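Local coordinates for protein beta-fructofuranosidase (Arthrobacter, PDB 3WPU) that belongs to the levansucrase/invertase family of the beta-fructosidase clan, a group of enzymes built around a five-bladed beta-propeller, at residues Trp75-Leu80 / Ile96-Ala101; Lys348-Thr353 / Met456-Gly461; Ser433-Ile438 / Thr449-Val454. All coordinates share one frame; numbering follows the deposited sequence.

Interaction 1 (Trp75-Leu80 / Ile96-Ala101)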
# COMPACT_ATOMS: atom_id res chain seq x y z
N TRP A 75 -10.36 -5.25 -2.72
CA TRP A 75 -9.44 -5.02 -1.60
C TRP A 75 -8.36 -4.04 -2.00
O TRP A 75 -8.71 -2.87 -2.24
CB TRP A 75 -8.96 -6.30 -0.89
CG TRP A 75 -8.16 -7.42 -1.63
CD1 TRP A 75 -6.90 -7.85 -1.29
CD2 TRP A 75 -8.57 -8.27 -2.73
NE1 TRP A 75 -6.51 -8.88 -2.08
CE2 TRP A 75 -7.50 -9.15 -2.99
CE3 TRP A 75 -9.74 -8.38 -3.51
CZ2 TRP A 75 -7.54 -10.11 -4.00
CZ3 TRP A 75 -9.78 -9.33 -4.52
CH2 TRP A 75 -8.70 -10.19 -4.75
N ASP A 76 -7.10 -4.45 -2.08
CA ASP A 76 -6.02 -3.46 -2.28
C ASP A 76 -6.37 -2.51 -3.44
O ASP A 76 -6.68 -2.96 -4.53
CB ASP A 76 -4.69 -4.08 -2.64
CG ASP A 76 -4.21 -5.14 -1.69
OD1 ASP A 76 -4.91 -5.54 -0.75
OD2 ASP A 76 -3.09 -5.60 -1.93
N THR A 77 -6.28 -1.21 -3.18
CA THR A 77 -6.67 -0.20 -4.13
C THR A 77 -5.55 0.84 -4.22
O THR A 77 -4.88 1.14 -3.21
CB THR A 77 -8.00 0.43 -3.72
OG1 THR A 77 -9.00 -0.62 -3.76
CG2 THR A 77 -8.39 1.60 -4.59
N TRP A 78 -5.38 1.38 -5.41
CA TRP A 78 -4.44 2.49 -5.62
C TRP A 78 -4.94 3.54 -6.60
O TRP A 78 -5.66 3.24 -7.57
CB TRP A 78 -3.06 2.01 -6.03
CG TRP A 78 -2.99 1.12 -7.26
CD1 TRP A 78 -2.67 1.51 -8.53
CD2 TRP A 78 -3.17 -0.29 -7.30
NE1 TRP A 78 -2.65 0.41 -9.36
CE2 TRP A 78 -2.98 -0.71 -8.63
CE3 TRP A 78 -3.53 -1.25 -6.33
CZ2 TRP A 78 -3.11 -2.05 -9.02
CZ3 TRP A 78 -3.63 -2.57 -6.72
CH2 TRP A 78 -3.46 -2.95 -8.07
N PRO A 79 -4.52 4.80 -6.38
CA PRO A 79 -4.87 5.91 -7.27
C PRO A 79 -3.93 5.98 -8.48
O PRO A 79 -2.98 5.24 -8.57
CB PRO A 79 -4.68 7.14 -6.37
CG PRO A 79 -3.54 6.75 -5.51
CD PRO A 79 -3.71 5.27 -5.24
N LEU A 80 -4.23 6.89 -9.39
CA LEU A 80 -3.33 7.23 -10.47
C LEU A 80 -2.39 8.31 -9.94
O LEU A 80 -2.85 9.32 -9.39
CB LEU A 80 -4.16 7.77 -11.62
CG LEU A 80 -3.56 7.89 -12.98
CD1 LEU A 80 -2.78 6.63 -13.34
CD2 LEU A 80 -4.73 8.14 -13.95
N ILE A 96 -9.39 4.94 -10.05
CA ILE A 96 -8.63 4.06 -9.15
C ILE A 96 -8.56 2.65 -9.72
O ILE A 96 -9.41 2.24 -10.54
CB ILE A 96 -9.20 4.03 -7.73
CG1 ILE A 96 -10.64 3.50 -7.77
CG2 ILE A 96 -9.08 5.41 -7.09
CD1 ILE A 96 -11.29 3.31 -6.40
N PHE A 97 -7.52 1.95 -9.29
CA PHE A 97 -7.32 0.53 -9.61
C PHE A 97 -7.47 -0.27 -8.34
O PHE A 97 -7.01 0.17 -7.28
CB PHE A 97 -5.92 0.31 -10.18
CG PHE A 97 -5.74 0.88 -11.56
CD1 PHE A 97 -6.12 0.15 -12.67
CD2 PHE A 97 -5.18 2.12 -11.73
CE1 PHE A 97 -5.95 0.66 -13.95
CE2 PHE A 97 -5.00 2.63 -13.01
CZ PHE A 97 -5.38 1.91 -14.11
N SER A 98 -8.11 -1.44 -8.45
CA SER A 98 -8.32 -2.30 -7.31
C SER A 98 -8.13 -3.77 -7.65
O SER A 98 -8.43 -4.20 -8.77
CB SER A 98 -9.76 -2.19 -6.79
OG SER A 98 -10.14 -0.87 -6.42
N LEU A 99 -7.69 -4.56 -6.66
CA LEU A 99 -7.78 -6.01 -6.75
C LEU A 99 -9.25 -6.36 -6.55
O LEU A 99 -9.87 -5.86 -5.61
CB LEU A 99 -6.94 -6.71 -5.68
CG LEU A 99 -5.43 -6.45 -5.74
CD1 LEU A 99 -4.69 -7.43 -4.85
CD2 LEU A 99 -4.95 -6.52 -7.18
N VAL A 100 -9.78 -7.12 -7.48
CA VAL A 100 -11.18 -7.57 -7.40
C VAL A 100 -11.27 -9.07 -7.62
O VAL A 100 -10.43 -9.67 -8.28
CB VAL A 100 -12.09 -6.80 -8.40
CG1 VAL A 100 -12.06 -5.29 -8.15
CG2 VAL A 100 -11.72 -7.09 -9.85
N ALA A 101 -12.33 -9.68 -7.08
CA ALA A 101 -12.57 -11.09 -7.20
C ALA A 101 -14.07 -11.23 -7.32
O ALA A 101 -14.80 -10.40 -6.77
CB ALA A 101 -12.07 -11.87 -5.99
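Trp78 and Phe97 hold each other by two backbone hydrogen bonds, Trp78 N to Phe97 O and Phe97 N to Trp78 O, both 2.8 Å long; the second is almost straight (176° at the hydrogen). Leu99 serves two successive residues: its N gives a 2.8 Å bond to Asp76 O, while its O accepts from Trp75 N at 3.0 Å, which marks a beta bulge. The Thr77 and Ser98 hydroxyls form a chain, Ser98 OG donating to Thr77 OG1 over 2.9 Å and Thr77 OG1 donating in turn to Trp75 O at 2.7 Å; Thr77 O accepts from Arg339 and Gln432. Trp75 NE1 reaches a bound glycerol, whereas Trp78 NE1 is buried with no partner in the model, with Phe97 CB packed 3.4 Å from it over the indole face. Leu99 CB sits over the six-membered ring of Trp75, 3.6 Å from its centroid, and Leu99 CD2 meets the edge of Trp78. The carboxylate of Asp76 is bonded to Ser422 through OD1 and to glycerol through OD2. Paired antiparallel strands with an aspartate at a bulge beside bound glycerol, probably from the crystallisation liquor, are consistent with the first blade of this family's beta-propeller.

Interaction 2 (Lys348-Thr353 / Met456-Gly461)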
# COMPACT_ATOMS: atom_id res chain seq x y z
N LYS A 348 12.36 14.65 4.86
CA LYS A 348 12.51 13.27 5.30
C LYS A 348 11.92 12.29 4.30
O LYS A 348 11.01 12.63 3.55
CB LYS A 348 11.76 13.05 6.62
CG LYS A 348 12.27 13.84 7.81
CD LYS A 348 13.66 13.44 8.24
CE LYS A 348 14.08 14.17 9.51
NZ LYS A 348 15.33 13.66 10.08
N SER A 349 12.45 11.07 4.34
CA SER A 349 11.84 9.93 3.70
C SER A 349 11.08 9.13 4.75
O SER A 349 11.68 8.68 5.73
CB SER A 349 12.93 9.03 3.10
OG SER A 349 12.38 7.84 2.57
N TYR A 350 9.77 8.98 4.55
CA TYR A 350 8.94 8.11 5.37
C TYR A 350 8.68 6.83 4.59
O TYR A 350 8.16 6.88 3.47
CB TYR A 350 7.60 8.77 5.70
CG TYR A 350 7.72 9.85 6.74
CD1 TYR A 350 7.59 9.57 8.10
CD2 TYR A 350 8.05 11.16 6.37
CE1 TYR A 350 7.72 10.57 9.06
CE2 TYR A 350 8.17 12.16 7.33
CZ TYR A 350 8.02 11.87 8.67
OH TYR A 350 8.17 12.86 9.63
N LEU A 351 9.02 5.69 5.17
CA LEU A 351 8.72 4.42 4.56
C LEU A 351 7.55 3.89 5.37
O LEU A 351 7.67 3.76 6.58
CB LEU A 351 9.92 3.47 4.66
CG LEU A 351 9.66 1.98 4.45
CD1 LEU A 351 9.02 1.72 3.11
CD2 LEU A 351 10.91 1.14 4.64
N PHE A 352 6.42 3.68 4.70
CA PHE A 352 5.25 3.06 5.33
C PHE A 352 5.05 1.66 4.77
O PHE A 352 5.17 1.42 3.59
CB PHE A 352 4.00 3.89 5.11
CG PHE A 352 3.99 5.21 5.83
CD1 PHE A 352 3.88 5.26 7.22
CD2 PHE A 352 4.12 6.40 5.12
CE1 PHE A 352 3.82 6.46 7.88
CE2 PHE A 352 4.07 7.61 5.79
CZ PHE A 352 3.95 7.64 7.17
N THR A 353 4.65 0.74 5.65
CA THR A 353 4.39 -0.62 5.25
C THR A 353 3.24 -1.12 6.12
O THR A 353 2.88 -0.46 7.10
CB THR A 353 5.68 -1.47 5.35
OG1 THR A 353 5.49 -2.76 4.75
CG2 THR A 353 6.14 -1.61 6.80
N MET A 456 -4.05 10.93 9.27
CA MET A 456 -2.95 10.72 10.17
C MET A 456 -2.02 11.90 10.01
O MET A 456 -1.52 12.15 8.91
CB MET A 456 -2.25 9.41 9.80
CG MET A 456 -1.06 9.07 10.68
SD MET A 456 -0.28 7.52 10.20
CE MET A 456 0.21 7.87 8.51
N ASP A 457 -1.80 12.63 11.10
CA ASP A 457 -0.85 13.75 11.07
C ASP A 457 0.56 13.24 11.27
O ASP A 457 0.86 12.54 12.24
CB ASP A 457 -1.24 14.78 12.10
CG ASP A 457 -2.58 15.45 11.77
OD1 ASP A 457 -2.95 15.47 10.56
OD2 ASP A 457 -3.24 15.94 12.69
N ILE A 458 1.43 13.61 10.34
CA ILE A 458 2.79 13.07 10.31
C ILE A 458 3.76 14.15 10.77
O ILE A 458 3.79 15.24 10.22
CB ILE A 458 3.15 12.59 8.89
CG1 ILE A 458 2.22 11.44 8.48
CG2 ILE A 458 4.62 12.17 8.83
CD1 ILE A 458 2.23 11.09 7.01
N GLY A 459 4.50 13.85 11.83
CA GLY A 459 5.47 14.78 12.41
C GLY A 459 4.94 15.78 13.42
O GLY A 459 5.19 16.98 13.31
N VAL A 460 4.29 15.28 14.45
CA VAL A 460 3.57 16.09 15.43
C VAL A 460 4.49 16.83 16.39
O VAL A 460 5.49 16.30 16.85
CB VAL A 460 2.61 15.18 16.24
CG1 VAL A 460 2.04 15.90 17.45
CG2 VAL A 460 1.50 14.70 15.32
N GLY A 461 4.13 18.08 16.67
CA GLY A 461 4.86 18.90 17.64
C GLY A 461 6.30 19.17 17.24
O GLY A 461 7.17 19.31 18.11
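Sheet-on-sheet packing within the beta-propeller brings Tyr350 and Phe352 of strand 348-355 against Ile458 and Met456 of strand 454-458. The two strands belong to different antiparallel sheets and run roughly opposite ways, their local axes 12.0 Å apart at 146°, and the two segments meet through side chains. Alternate residues on each strand turn inward, giving a small apolar interface. Ile458 splits its contacts between both aromatic rings: CG2 covers one face of Tyr350, and CD1 meets Phe352 tip to tip, 3.9 Å from CZ. With CG1 placed beside the backbone N (chi1 -63°), the two branches diverge enough for this division. The Met456 side chain runs out extended through chi1 and chi2 and bends only at chi3 (60°), which carries the methyl CE to 3.9 Å from Phe352 CE1. The Tyr350 hydroxyl takes no polar partner from 456-461; it is hydrogen-bonded to Pro464 O, so the ring is fixed at its far end as well. On that ring the isoleucine methyl is offset toward the hydroxyl-bearing rim, with Ile458 CG2 3.4 Å from Tyr350 CZ and 3.7 Å from the ring centroid.

Interaction 3 (Ser433-Ile438 / Thr449-Val454)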
# COMPACT_ATOMS: atom_id res chain seq x y z
N SER A 433 -8.10 2.39 3.02
CA SER A 433 -7.87 0.98 3.36
C SER A 433 -9.14 0.21 3.00
O SER A 433 -10.16 0.84 2.78
CB SER A 433 -7.61 0.85 4.87
OG SER A 433 -8.69 1.31 5.66
N PHE A 434 -9.05 -1.12 2.94
CA PHE A 434 -10.25 -1.94 2.71
C PHE A 434 -10.62 -2.64 3.97
O PHE A 434 -9.79 -2.98 4.81
CB PHE A 434 -10.04 -2.93 1.55
CG PHE A 434 -9.33 -4.21 1.93
CD1 PHE A 434 -10.02 -5.30 2.43
CD2 PHE A 434 -7.96 -4.33 1.85
CE1 PHE A 434 -9.36 -6.47 2.80
CE2 PHE A 434 -7.28 -5.48 2.22
CZ PHE A 434 -7.98 -6.56 2.72
N ILE A 435 -11.90 -2.98 4.06
CA ILE A 435 -12.44 -3.71 5.21
C ILE A 435 -12.32 -5.22 5.04
O ILE A 435 -12.75 -5.78 4.01
CB ILE A 435 -13.93 -3.37 5.38
CG1 ILE A 435 -14.12 -1.88 5.67
CG2 ILE A 435 -14.53 -4.20 6.51
CD1 ILE A 435 -15.56 -1.41 5.68
N ASP A 436 -11.75 -5.89 6.04
CA ASP A 436 -11.60 -7.33 5.95
C ASP A 436 -12.74 -7.93 6.75
O ASP A 436 -13.66 -8.51 6.17
CB ASP A 436 -10.24 -7.80 6.43
CG ASP A 436 -10.00 -9.28 6.13
OD1 ASP A 436 -10.94 -10.00 5.76
OD2 ASP A 436 -8.86 -9.72 6.30
N THR A 437 -12.70 -7.75 8.07
CA THR A 437 -13.80 -8.22 8.94
C THR A 437 -14.16 -7.18 9.99
O THR A 437 -13.28 -6.53 10.52
CB THR A 437 -13.38 -9.50 9.67
OG1 THR A 437 -13.09 -10.49 8.71
CG2 THR A 437 -14.50 -10.03 10.64
N ILE A 438 -15.45 -7.06 10.33
CA ILE A 438 -15.87 -6.27 11.48
C ILE A 438 -16.88 -7.11 12.23
O ILE A 438 -17.79 -7.64 11.61
CB ILE A 438 -16.51 -4.92 11.11
CG1 ILE A 438 -15.48 -4.06 10.36
CG2 ILE A 438 -16.99 -4.20 12.35
CD1 ILE A 438 -16.04 -2.75 9.82
N THR A 449 -14.73 -4.09 0.50
CA THR A 449 -15.07 -2.73 0.05
C THR A 449 -14.22 -1.77 0.92
O THR A 449 -13.72 -2.18 1.97
CB THR A 449 -16.58 -2.45 0.22
OG1 THR A 449 -16.91 -1.16 -0.32
CG2 THR A 449 -17.01 -2.51 1.70
N LEU A 450 -14.04 -0.53 0.48
CA LEU A 450 -13.16 0.38 1.21
C LEU A 450 -13.77 0.93 2.50
O LEU A 450 -14.99 1.15 2.61
CB LEU A 450 -12.67 1.51 0.30
CG LEU A 450 -11.85 1.02 -0.89
CD1 LEU A 450 -11.40 2.24 -1.67
CD2 LEU A 450 -10.64 0.17 -0.54
N ALA A 451 -12.90 1.15 3.48
CA ALA A 451 -13.27 1.76 4.74
C ALA A 451 -13.47 3.28 4.54
O ALA A 451 -13.22 3.78 3.44
CB ALA A 451 -12.17 1.52 5.77
N PRO A 452 -13.90 4.01 5.61
CA PRO A 452 -13.83 5.46 5.53
C PRO A 452 -12.35 5.87 5.51
O PRO A 452 -11.52 5.26 6.18
CB PRO A 452 -14.49 5.94 6.82
CG PRO A 452 -15.32 4.76 7.30
CD PRO A 452 -14.49 3.57 6.88
N THR A 453 -12.04 6.88 4.75
CA THR A 453 -10.70 7.41 4.73
C THR A 453 -10.47 8.16 6.04
O THR A 453 -11.38 8.85 6.53
CB THR A 453 -10.58 8.30 3.53
OG1 THR A 453 -10.69 7.47 2.37
CG2 THR A 453 -9.24 9.08 3.49
N VAL A 454 -9.27 8.04 6.59
CA VAL A 454 -8.96 8.65 7.87
C VAL A 454 -7.77 9.55 7.67
O VAL A 454 -7.25 9.63 6.58
CB VAL A 454 -8.72 7.61 9.00
CG1 VAL A 454 -9.99 6.82 9.26
CG2 VAL A 454 -7.54 6.68 8.70
O HOH W 1 -9.00 4.10 5.81
O HOH W 2 -10.73 4.45 2.32
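Ser433 O accepts a 2.8 Å hydrogen bond from Ala451 N, and Ile435 N gives one of 2.9 Å, nearly linear at 176°, to Thr449 O. These two bonds flank Phe434 and Leu450 as a single backbone bridge, beyond which the chains are joined through solvent. One water accepts from Ser433 OG and donates to Pro452 O, both legs 2.8 Å; a chi1 of 59°, which sets OG between the backbone N and the carbonyl carbon, brings the hydroxyl close to this water. A second water donates to Ala451 O at 2.8 Å and to Thr453 OG1, itself hydrogen-bonded to Asp483 O, and takes a long, weak bond from Ser433 N. Leu450 CD2 turns back to lie 3.4 Å from Ser433 O and 3.8 Å from Phe434 CB. On the other flank Ile435 lays CG1 alongside Ala451, whose CB is also close to Ser433 OG. The Phe434 ring leads away from 449-454, toward an edge-to-face contact with Trp75. Two direct bonds thus join the end of strand 430-434 and the residue after it to the loop leading into strand 454-458, its neighbour in an antiparallel sheet that is probably one blade of the propeller. The carbonyls of Ala451 and Pro452 are satisfied by water, which suggests that the two waters are integral to this buried contact.

From the N terminus, interaction 1 comes first: its two strands close a short loop of 15 residues, which includes strand 88-90, long before the other contacts begin. Segment 348-353 then opens interaction 2, which closes only at 456-461 after 102 residues. Interaction 3 is nested inside that loop, itself closing a 10-residue loop that holds strand 443-446, the partner of strand 437-438; none of the three cross. Interactions 2 and 3 reach one sheet through neighbouring strands 454-458 and 430-434, whereas interactions 1 and 3 touch directly, Thr77 OG1 lying 3.7 Å from Leu450 CD2. Interaction 3 thus connects the sheet of interaction 1 to the four-stranded sheet, against which strand 348-355 packs in interaction 2.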